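Local coordinates for protein pullulanase (Bacillus acidopullulyticus, PDB 2WAN) that hydrolyses the alpha-1,6-glucosidic linkages of pullulan and related branched glucans, acting as a starch-debranching glycoside hydrolase, at residues N338-Y344 against W376-V382; Q389-P394 against D564-I568; G319-S323 against M407-L411. One frame throughout, in Å; residues are numbered along the deposited sequence.

The three contacts illustrate how an accessory beta-sandwich is built and then joined to a catalytic domain. Interaction 1 is the antiparallel core pairing of the CBM48 (isoamylase N-terminal) domain. About 10 Å away between centres, interaction 2 takes the next strand of that sheet, 389-391, onto a short helix of the alpha-amylase-type catalytic domain. Interaction 3, about 14 Å from interaction 1 and 18 Å from interaction 2, sets the sheet's strand 319-322 against the chain that leaves the sheet after strand 406-407. Asp393 ties the first two together: its OD2 lies 2.6 Å from Tyr378 OH and 2.8 Å from Tyr380 OH. Trp376 O, 2.9 Å from Ile408 N, probably hydrogen-bonds interaction 1 to interaction 3.

Interaction 1: N338-Y344 against W376-V382; sequences NVQLLLY and WYYLYQV. With SO4 (sulfate ion), chain K.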
loop_
_atom_site.group_PDB
_atom_site.type_symbol
_atom_site.label_atom_id
_atom_site.label_comp_id
_atom_site.label_asym_id
_atom_site.label_seq_id
_atom_site.Cartn_x
_atom_site.Cartn_y
_atom_site.Cartn_z
ATOM N N ASN A 338 18.689 -22.449 18.584
ATOM C CA ASN A 338 18.398 -23.750 17.997
ATOM C C ASN A 338 17.152 -23.693 17.128
ATOM O O ASN A 338 16.188 -23.004 17.476
ATOM C CB ASN A 338 18.184 -24.799 19.091
ATOM C CG ASN A 338 18.331 -26.213 18.569
ATOM O OD1 ASN A 338 18.937 -26.439 17.528
ATOM N ND2 ASN A 338 17.768 -27.173 19.294
ATOM N N VAL A 339 17.183 -24.417 16.010
ATOM C CA VAL A 339 15.976 -24.649 15.201
ATOM C C VAL A 339 15.864 -26.136 14.871
ATOM O O VAL A 339 16.816 -26.740 14.374
ATOM C CB VAL A 339 15.947 -23.818 13.886
ATOM C CG1 VAL A 339 14.621 -24.045 13.146
ATOM C CG2 VAL A 339 16.130 -22.324 14.152
ATOM N N GLN A 340 14.710 -26.721 15.174
ATOM C CA GLN A 340 14.430 -28.094 14.783
ATOM C C GLN A 340 13.261 -28.152 13.798
ATOM O O GLN A 340 12.358 -27.302 13.836
ATOM C CB GLN A 340 14.109 -28.929 16.015
ATOM C CG GLN A 340 15.270 -28.967 17.000
ATOM C CD GLN A 340 15.158 -30.125 17.965
ATOM O OE1 GLN A 340 14.835 -29.936 19.134
ATOM N NE2 GLN A 340 15.409 -31.332 17.473
ATOM N N LEU A 341 13.303 -29.156 12.925
ATOM C CA LEU A 341 12.196 -29.478 12.019
ATOM C C LEU A 341 11.298 -30.536 12.659
ATOM O O LEU A 341 11.785 -31.606 13.059
ATOM C CB LEU A 341 12.755 -29.992 10.677
ATOM C CG LEU A 341 11.761 -30.459 9.603
ATOM C CD1 LEU A 341 10.976 -29.253 9.050
ATOM C CD2 LEU A 341 12.492 -31.180 8.476
ATOM N N LEU A 342 9.995 -30.245 12.736
ATOM C CA LEU A 342 9.007 -31.201 13.230
ATOM C C LEU A 342 8.203 -31.693 12.038
ATOM O O LEU A 342 7.569 -30.896 11.340
ATOM C CB LEU A 342 8.073 -30.576 14.283
ATOM C CG LEU A 342 8.745 -29.843 15.460
ATOM C CD1 LEU A 342 7.705 -29.324 16.463
ATOM C CD2 LEU A 342 9.707 -30.776 16.150
ATOM N N LEU A 343 8.283 -32.999 11.790
ATOM C CA LEU A 343 7.596 -33.654 10.671
ATOM C C LEU A 343 6.446 -34.503 11.178
ATOM O O LEU A 343 6.613 -35.244 12.155
ATOM C CB LEU A 343 8.577 -34.551 9.886
ATOM C CG LEU A 343 9.575 -33.839 8.974
ATOM C CD1 LEU A 343 10.533 -34.852 8.344
ATOM C CD2 LEU A 343 8.887 -33.017 7.872
ATOM N N TYR A 344 5.299 -34.407 10.500
ATOM C CA TYR A 344 4.077 -35.131 10.853
ATOM C C TYR A 344 3.548 -35.874 9.620
ATOM O O TYR A 344 3.335 -35.275 8.553
ATOM C CB TYR A 344 2.984 -34.175 11.347
ATOM C CG TYR A 344 3.388 -33.243 12.493
ATOM C CD1 TYR A 344 3.008 -33.519 13.805
ATOM C CD2 TYR A 344 4.130 -32.078 12.244
ATOM C CE1 TYR A 344 3.358 -32.645 14.861
ATOM C CE2 TYR A 344 4.497 -31.211 13.289
ATOM C CZ TYR A 344 4.113 -31.508 14.588
ATOM O OH TYR A 344 4.478 -30.651 15.604
ATOM N N TRP A 376 3.080 -34.604 3.487
ATOM C CA TRP A 376 3.498 -34.553 4.896
ATOM C C TRP A 376 3.276 -33.138 5.446
ATOM O O TRP A 376 3.190 -32.169 4.676
ATOM C CB TRP A 376 4.978 -34.922 5.036
ATOM C CG TRP A 376 5.218 -36.394 5.029
ATOM C CD1 TRP A 376 4.972 -37.267 3.998
ATOM C CD2 TRP A 376 5.771 -37.175 6.096
ATOM N NE1 TRP A 376 5.325 -38.550 4.368
ATOM C CE2 TRP A 376 5.815 -38.522 5.649
ATOM C CE3 TRP A 376 6.221 -36.870 7.393
ATOM C CZ2 TRP A 376 6.299 -39.562 6.452
ATOM C CZ3 TRP A 376 6.702 -37.910 8.195
ATOM C CH2 TRP A 376 6.742 -39.240 7.713
ATOM N N TYR A 377 3.192 -33.023 6.773
ATOM C CA TYR A 377 3.007 -31.725 7.427
ATOM C C TYR A 377 4.238 -31.382 8.252
ATOM O O TYR A 377 4.988 -32.277 8.679
ATOM C CB TYR A 377 1.740 -31.716 8.296
ATOM C CG TYR A 377 0.473 -31.914 7.486
ATOM C CD1 TYR A 377 0.006 -33.207 7.160
ATOM C CD2 TYR A 377 -0.241 -30.814 7.005
ATOM C CE1 TYR A 377 -1.155 -33.391 6.406
ATOM C CE2 TYR A 377 -1.403 -30.992 6.240
ATOM C CZ TYR A 377 -1.858 -32.275 5.948
ATOM O OH TYR A 377 -3.014 -32.429 5.197
ATOM N N TYR A 378 4.476 -30.093 8.472
ATOM C CA TYR A 378 5.650 -29.720 9.253
ATOM C C TYR A 378 5.514 -28.392 9.977
ATOM O O TYR A 378 4.643 -27.557 9.669
ATOM C CB TYR A 378 6.917 -29.685 8.385
ATOM C CG TYR A 378 7.088 -28.490 7.430
ATOM C CD1 TYR A 378 6.279 -28.351 6.298
ATOM C CD2 TYR A 378 8.091 -27.530 7.652
ATOM C CE1 TYR A 378 6.453 -27.282 5.414
ATOM C CE2 TYR A 378 8.280 -26.450 6.767
ATOM C CZ TYR A 378 7.460 -26.346 5.650
ATOM O OH TYR A 378 7.632 -25.330 4.758
ATOM N N LEU A 379 6.371 -28.245 10.977
ATOM C CA LEU A 379 6.528 -27.001 11.723
ATOM C C LEU A 379 8.003 -26.807 11.990
ATOM O O LEU A 379 8.783 -27.790 11.989
ATOM C CB LEU A 379 5.817 -27.082 13.073
ATOM C CG LEU A 379 4.287 -27.033 13.091
ATOM C CD1 LEU A 379 3.740 -27.392 14.467
ATOM C CD2 LEU A 379 3.792 -25.646 12.636
ATOM N N TYR A 380 8.393 -25.549 12.214
ATOM C CA TYR A 380 9.711 -25.241 12.812
ATOM C C TYR A 380 9.578 -25.034 14.310
ATOM O O TYR A 380 8.656 -24.375 14.778
ATOM C CB TYR A 380 10.359 -23.994 12.174
ATOM C CG TYR A 380 10.620 -24.124 10.686
ATOM C CD1 TYR A 380 11.380 -25.189 10.175
ATOM C CD2 TYR A 380 10.139 -23.165 9.787
ATOM C CE1 TYR A 380 11.626 -25.305 8.806
ATOM C CE2 TYR A 380 10.406 -23.260 8.423
ATOM C CZ TYR A 380 11.129 -24.342 7.940
ATOM O OH TYR A 380 11.376 -24.455 6.596
ATOM N N GLN A 381 10.517 -25.606 15.058
ATOM C CA GLN A 381 10.589 -25.388 16.489
ATOM C C GLN A 381 11.808 -24.505 16.754
ATOM O O GLN A 381 12.951 -24.891 16.481
ATOM C CB GLN A 381 10.662 -26.723 17.221
ATOM C CG GLN A 381 10.636 -26.574 18.752
ATOM C CD GLN A 381 10.649 -27.918 19.458
ATOM O OE1 GLN A 381 9.632 -28.366 19.971
ATOM N NE2 GLN A 381 11.797 -28.573 19.457
ATOM N N VAL A 382 11.545 -23.293 17.228
ATOM C CA VAL A 382 12.565 -22.253 17.273
ATOM C C VAL A 382 12.815 -21.833 18.709
ATOM O O VAL A 382 11.889 -21.409 19.408
ATOM C CB VAL A 382 12.140 -20.993 16.453
ATOM C CG1 VAL A 382 13.244 -19.954 16.461
ATOM C CG2 VAL A 382 11.783 -21.370 15.006
HETATM S S SO4 K . 5.169 -42.238 2.912
HETATM O O1 SO4 K . 5.902 -42.226 1.644
HETATM O O2 SO4 K . 6.122 -42.517 3.988
HETATM O O3 SO4 K . 4.128 -43.254 2.873
HETATM O O4 SO4 K . 4.607 -40.889 3.119
#
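Alternation of side chains across an antiparallel pair is seen here in clean form. Strand 338-344 runs against 377-382 at 161°, and three hydrogen-bonded pairs, Gln340-Gln381, Leu342-Leu379 and Tyr344-Tyr377, supply six backbone bonds, among them Leu342 N to Leu379 O at 2.8 Å. On one face lie Val339, Leu341, Leu343, Tyr378, Tyr380 and Val382. Leu341, with a t chi1, touches both rings, bringing CD1 to 3.6 Å from Tyr378 CD2 and 4.0 Å from Tyr380 CE1; the p rotamer of Tyr378 and the m rotamer of Tyr380 bring their hydroxyls together on Asp393 OD2. The other face carries Tyr344, whose m rotamer lays the ring back along the partner strand, so that its OH sits 3.5 Å from Leu379 CD1, while Tyr377, also m, leads its ring away. At the end of the pair, Trp376 places CE3 4.1 Å from Leu343 CB and donates from NE1 to O4 of a sulfate at 2.7 Å, an ion probably left by crystallisation. Strand 353-359 flanks 338-344 on its other edge; strands 326-332 and 364-370 pack under the Val339-Leu341-Tyr380 face, as in a beta-sandwich.

Interaction 2: Q389-P394 against D564-I568; sequences QTAVDP and DFDKI
Where two domains meet, a short helix can dock on an edge strand by combining a few polar bonds with a small apolar patch. Here strand 389-391 is extended and the chain then turns through Val392 (phi/psi -75/136) to Pro394 (-58/-23). Helix 564-568 crosses the strand at -135°, the axes approaching to 7.8 Å, and the CA atoms of Ala391 and Asp564 are 5.0 Å apart. Asp564, chi1 m, opens the helical segment and points toward the strand; its OD1 accepts from Val392 N at 2.9 Å and lies 3.5 Å from Ala391 CA. Phe565 starts out away from the strand, yet its m rotamer brings CE1 to 3.9 Å from Pro394 CB; the ring also stacks with Tyr573. Asp566 turns its carboxylate away, to Met561 N and Gln571 N. Lys567 (m, t, m, t) stretches NZ to Thr390 O, a 3.0 Å hydrogen bond, and passes its CG 3.6 Å from Gln389 OE1. A water lies 2.7 Å from Thr390 OG1 and weakly accepts from Lys567 NZ at 3.4 Å. Ile568 (m, t) closes the segment, with CG1 3.6 Å from Ala391 CB and CD1 3.6 Å from Pro394 CD. In this CBM48-to-catalytic-domain interface, Asp564 OD1 and Lys567 NZ, opposite charges in a long 4.0 Å salt bridge, each bond a main-chain group (Val392 N, Thr390 O) beside apolar contacts of Ala391 and Pro394 with Ile568 and Phe565.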
loop_
_atom_site.group_PDB
_atom_site.type_symbol
_atom_site.label_atom_id
_atom_site.label_comp_id
_atom_site.label_asym_id
_atom_site.label_seq_id
_atom_site.Cartn_x
_atom_site.Cartn_y
_atom_site.Cartn_z
ATOM N N GLN A 389 9.229 -21.987 20.810
ATOM C CA GLN A 389 7.886 -22.064 20.247
ATOM C C GLN A 389 7.928 -22.739 18.889
ATOM O O GLN A 389 9.001 -22.893 18.305
ATOM C CB GLN A 389 7.288 -20.660 20.099
ATOM C CG GLN A 389 7.304 -19.810 21.388
ATOM C CD GLN A 389 6.596 -18.479 21.199
ATOM O OE1 GLN A 389 5.371 -18.430 21.078
ATOM N NE2 GLN A 389 7.360 -17.398 21.184
ATOM N N THR A 390 6.754 -23.131 18.387
ATOM C CA THR A 390 6.660 -23.693 17.035
ATOM C C THR A 390 6.015 -22.672 16.103
ATOM O O THR A 390 5.200 -21.843 16.535
ATOM C CB THR A 390 5.856 -25.008 16.986
ATOM O OG1 THR A 390 4.547 -24.776 17.499
ATOM C CG2 THR A 390 6.532 -26.090 17.832
ATOM N N ALA A 391 6.365 -22.749 14.827
ATOM C CA ALA A 391 5.830 -21.809 13.835
ATOM C C ALA A 391 5.625 -22.524 12.503
ATOM O O ALA A 391 6.367 -23.452 12.146
ATOM C CB ALA A 391 6.768 -20.618 13.669
ATOM N N VAL A 392 4.585 -22.106 11.795
ATOM C CA VAL A 392 4.382 -22.499 10.401
ATOM C C VAL A 392 5.379 -21.703 9.545
ATOM O O VAL A 392 5.598 -20.504 9.768
ATOM C CB VAL A 392 2.904 -22.255 9.962
ATOM C CG1 VAL A 392 2.701 -22.558 8.442
ATOM C CG2 VAL A 392 1.946 -23.084 10.806
ATOM N N ASP A 393 6.014 -22.385 8.596
ATOM C CA ASP A 393 6.906 -21.754 7.642
ATOM C C ASP A 393 6.197 -20.580 6.936
ATOM O O ASP A 393 5.189 -20.805 6.277
ATOM C CB ASP A 393 7.305 -22.796 6.602
ATOM C CG ASP A 393 8.520 -22.391 5.784
ATOM O OD1 ASP A 393 8.788 -21.186 5.654
ATOM O OD2 ASP A 393 9.236 -23.307 5.283
ATOM N N PRO A 394 6.732 -19.341 7.055
ATOM C CA PRO A 394 6.132 -18.210 6.319
ATOM C C PRO A 394 6.091 -18.443 4.805
ATOM O O PRO A 394 5.279 -17.822 4.102
ATOM C CB PRO A 394 7.077 -17.044 6.648
ATOM C CG PRO A 394 7.585 -17.376 8.016
ATOM C CD PRO A 394 7.835 -18.879 7.925
ATOM N N ASP A 564 3.541 -16.243 13.092
ATOM C CA ASP A 564 4.743 -17.005 12.736
ATOM C C ASP A 564 5.988 -16.118 12.662
ATOM O O ASP A 564 7.057 -16.513 13.131
ATOM C CB ASP A 564 4.520 -17.770 11.430
ATOM C CG ASP A 564 3.413 -18.802 11.559
ATOM O OD1 ASP A 564 3.438 -19.564 12.553
ATOM O OD2 ASP A 564 2.486 -18.815 10.712
ATOM N N PHE A 565 5.837 -14.902 12.130
ATOM C CA PHE A 565 6.952 -13.944 12.086
ATOM C C PHE A 565 7.592 -13.727 13.467
ATOM O O PHE A 565 8.816 -13.814 13.598
ATOM C CB PHE A 565 6.494 -12.587 11.524
ATOM C CG PHE A 565 6.211 -12.588 10.023
ATOM C CD1 PHE A 565 6.972 -13.348 9.148
ATOM C CD2 PHE A 565 5.214 -11.766 9.499
ATOM C CE1 PHE A 565 6.721 -13.340 7.775
ATOM C CE2 PHE A 565 4.957 -11.741 8.133
ATOM C CZ PHE A 565 5.714 -12.529 7.272
ATOM N N ASP A 566 6.767 -13.446 14.479
ATOM C CA ASP A 566 7.265 -13.101 15.818
ATOM C C ASP A 566 7.789 -14.316 16.554
ATOM O O ASP A 566 8.648 -14.181 17.431
ATOM C CB ASP A 566 6.202 -12.392 16.673
ATOM C CG ASP A 566 6.299 -10.867 16.588
ATOM O OD1 ASP A 566 7.293 -10.360 16.018
ATOM O OD2 ASP A 566 5.366 -10.184 17.070
ATOM N N LYS A 567 7.290 -15.500 16.189
ATOM C CA LYS A 567 7.814 -16.741 16.782
ATOM C C LYS A 567 9.176 -17.158 16.194
ATOM O O LYS A 567 9.912 -17.931 16.808
ATOM C CB LYS A 567 6.773 -17.876 16.708
ATOM C CG LYS A 567 5.529 -17.613 17.577
ATOM C CD LYS A 567 4.528 -18.782 17.591
ATOM C CE LYS A 567 3.764 -18.983 16.279
ATOM N NZ LYS A 567 2.795 -20.125 16.429
ATOM N N ILE A 568 9.524 -16.644 15.018
ATOM C CA ILE A 568 10.778 -17.018 14.361
ATOM C C ILE A 568 11.867 -15.960 14.579
ATOM O O ILE A 568 12.998 -16.301 14.936
ATOM C CB ILE A 568 10.563 -17.336 12.850
ATOM C CG1 ILE A 568 9.538 -18.473 12.707
ATOM C CG2 ILE A 568 11.905 -17.697 12.146
ATOM C CD1 ILE A 568 9.073 -18.726 11.281
HETATM O O HOH W 1 2.546 -23.492 16.129
#

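Interaction 3: G319-S323 against M407-L411; sequences GNVYS and MIVDL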
loop_
_atom_site.group_PDB
_atom_site.type_symbol
_atom_site.label_atom_id
_atom_site.label_comp_id
_atom_site.label_asym_id
_atom_site.label_seq_id
_atom_site.Cartn_x
_atom_site.Cartn_y
_atom_site.Cartn_z
ATOM N N GLY A 319 11.856 -21.689 2.575
ATOM C CA GLY A 319 10.686 -22.555 2.569
ATOM C C GLY A 319 11.063 -24.012 2.373
ATOM O O GLY A 319 12.136 -24.438 2.816
ATOM N N ASN A 320 10.185 -24.778 1.736
ATOM C CA ASN A 320 10.508 -26.168 1.385
ATOM C C ASN A 320 10.603 -26.324 -0.125
ATOM O O ASN A 320 9.868 -25.675 -0.880
ATOM C CB ASN A 320 9.519 -27.175 2.002
ATOM C CG ASN A 320 8.110 -27.050 1.427
ATOM O OD1 ASN A 320 7.264 -26.293 1.951
ATOM N ND2 ASN A 320 7.845 -27.786 0.357
ATOM N N VAL A 321 11.545 -27.144 -0.566
ATOM C CA VAL A 321 11.726 -27.402 -1.993
ATOM C C VAL A 321 11.584 -28.901 -2.161
ATOM O O VAL A 321 12.461 -29.668 -1.745
ATOM C CB VAL A 321 13.096 -26.924 -2.512
ATOM C CG1 VAL A 321 13.264 -27.291 -4.007
ATOM C CG2 VAL A 321 13.252 -25.411 -2.304
ATOM N N TYR A 322 10.452 -29.307 -2.728
ATOM C CA TYR A 322 10.070 -30.713 -2.845
ATOM C C TYR A 322 10.598 -31.405 -4.111
ATOM O O TYR A 322 10.502 -30.861 -5.227
ATOM C CB TYR A 322 8.534 -30.862 -2.807
ATOM C CG TYR A 322 8.096 -32.270 -3.175
ATOM C CD1 TYR A 322 8.135 -33.298 -2.232
ATOM C CD2 TYR A 322 7.700 -32.578 -4.474
ATOM C CE1 TYR A 322 7.769 -34.609 -2.584
ATOM C CE2 TYR A 322 7.331 -33.875 -4.833
ATOM C CZ TYR A 322 7.366 -34.878 -3.878
ATOM O OH TYR A 322 7.008 -36.159 -4.246
ATOM N N SER A 323 11.117 -32.619 -3.924
ATOM C CA SER A 323 11.348 -33.546 -5.031
ATOM C C SER A 323 10.952 -34.955 -4.615
ATOM O O SER A 323 10.799 -35.245 -3.427
ATOM C CB SER A 323 12.816 -33.506 -5.504
ATOM O OG SER A 323 13.669 -34.183 -4.590
ATOM N N MET A 407 2.170 -27.691 4.959
ATOM C CA MET A 407 2.035 -28.949 4.225
ATOM C C MET A 407 2.974 -28.954 3.024
ATOM O O MET A 407 3.003 -28.003 2.255
ATOM C CB MET A 407 0.593 -29.143 3.766
ATOM C CG MET A 407 0.313 -30.501 3.110
ATOM S SD MET A 407 -1.402 -30.559 2.562
ATOM C CE MET A 407 -1.478 -32.255 2.000
ATOM N N ILE A 408 3.744 -30.031 2.873
ATOM C CA ILE A 408 4.669 -30.184 1.757
ATOM C C ILE A 408 3.900 -30.805 0.587
ATOM O O ILE A 408 3.266 -31.875 0.738
ATOM C CB ILE A 408 5.831 -31.115 2.147
ATOM C CG1 ILE A 408 6.642 -30.515 3.301
ATOM C CG2 ILE A 408 6.734 -31.402 0.926
ATOM C CD1 ILE A 408 7.031 -31.507 4.347
ATOM N N VAL A 409 3.953 -30.154 -0.577
ATOM C CA VAL A 409 3.163 -30.619 -1.729
ATOM C C VAL A 409 3.958 -30.552 -3.029
ATOM O O VAL A 409 4.921 -29.771 -3.146
ATOM C CB VAL A 409 1.830 -29.789 -1.902
ATOM C CG1 VAL A 409 0.936 -29.934 -0.664
ATOM C CG2 VAL A 409 2.124 -28.292 -2.188
ATOM N N ASP A 410 3.543 -31.395 -3.976
ATOM C CA ASP A 410 4.020 -31.365 -5.359
ATOM C C ASP A 410 3.163 -30.354 -6.138
ATOM O O ASP A 410 2.041 -30.672 -6.534
ATOM C CB ASP A 410 3.850 -32.756 -5.962
ATOM C CG ASP A 410 4.353 -32.854 -7.399
ATOM O OD1 ASP A 410 4.739 -31.821 -8.000
ATOM O OD2 ASP A 410 4.362 -33.990 -7.916
ATOM N N LEU A 411 3.701 -29.151 -6.358
ATOM C CA LEU A 411 2.936 -28.084 -7.034
ATOM C C LEU A 411 2.518 -28.469 -8.447
ATOM O O LEU A 411 1.434 -28.130 -8.866
ATOM C CB LEU A 411 3.693 -26.759 -7.045
ATOM C CG LEU A 411 3.740 -26.084 -5.668
ATOM C CD1 LEU A 411 4.704 -24.913 -5.709
ATOM C CD2 LEU A 411 2.346 -25.643 -5.234
HETATM O O HOH W 2 4.473 -26.022 0.912
HETATM O O HOH W 3 5.600 -27.608 -1.009
#
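Water can stand in for direct bonds when two segments lie too far apart to pair, and this contact is a compact example. Nearest CA atoms are 7.1 Å apart for Asn320 and Ile408 and 6.6 Å for Tyr322 and Asp410, and no direct hydrogen bond crosses between the segments. The polar part therefore runs through two waters held by one side chain. Asn320, chi1 p, points its amide at the partner: one water donates to Asn320 OD1 at 3.0 Å and to Met407 O at 2.8 Å, while a second accepts from Asn320 ND2 at 2.6 Å and from Val409 N at 3.1 Å. The amide thus uses both its acceptor and its donor to reach a carbonyl and an NH of the facing backbone. Van der Waals contact centres on Ile408 and Tyr322. Ile408 CG2 lies 3.8 Å from Asn320 ND2 and 3.9 Å from Tyr322 CD1. The t rotamer of Tyr322 lays its ring along the partner, with CE2 3.8 Å from Asp410 CB, while its own CB is 3.8 Å from Val409 O; the hydroxyl is hydrogen-bonded to Asn372. Behind Ile408 stand Phe329 and Tyr378 of the same sheet. The setting is the border of a CBM48 beta-sandwich: strand 319-322, paired with 326-332, lines the exit of the chain that goes on to the first strand, 435-438, of the catalytic (beta/alpha)8 barrel.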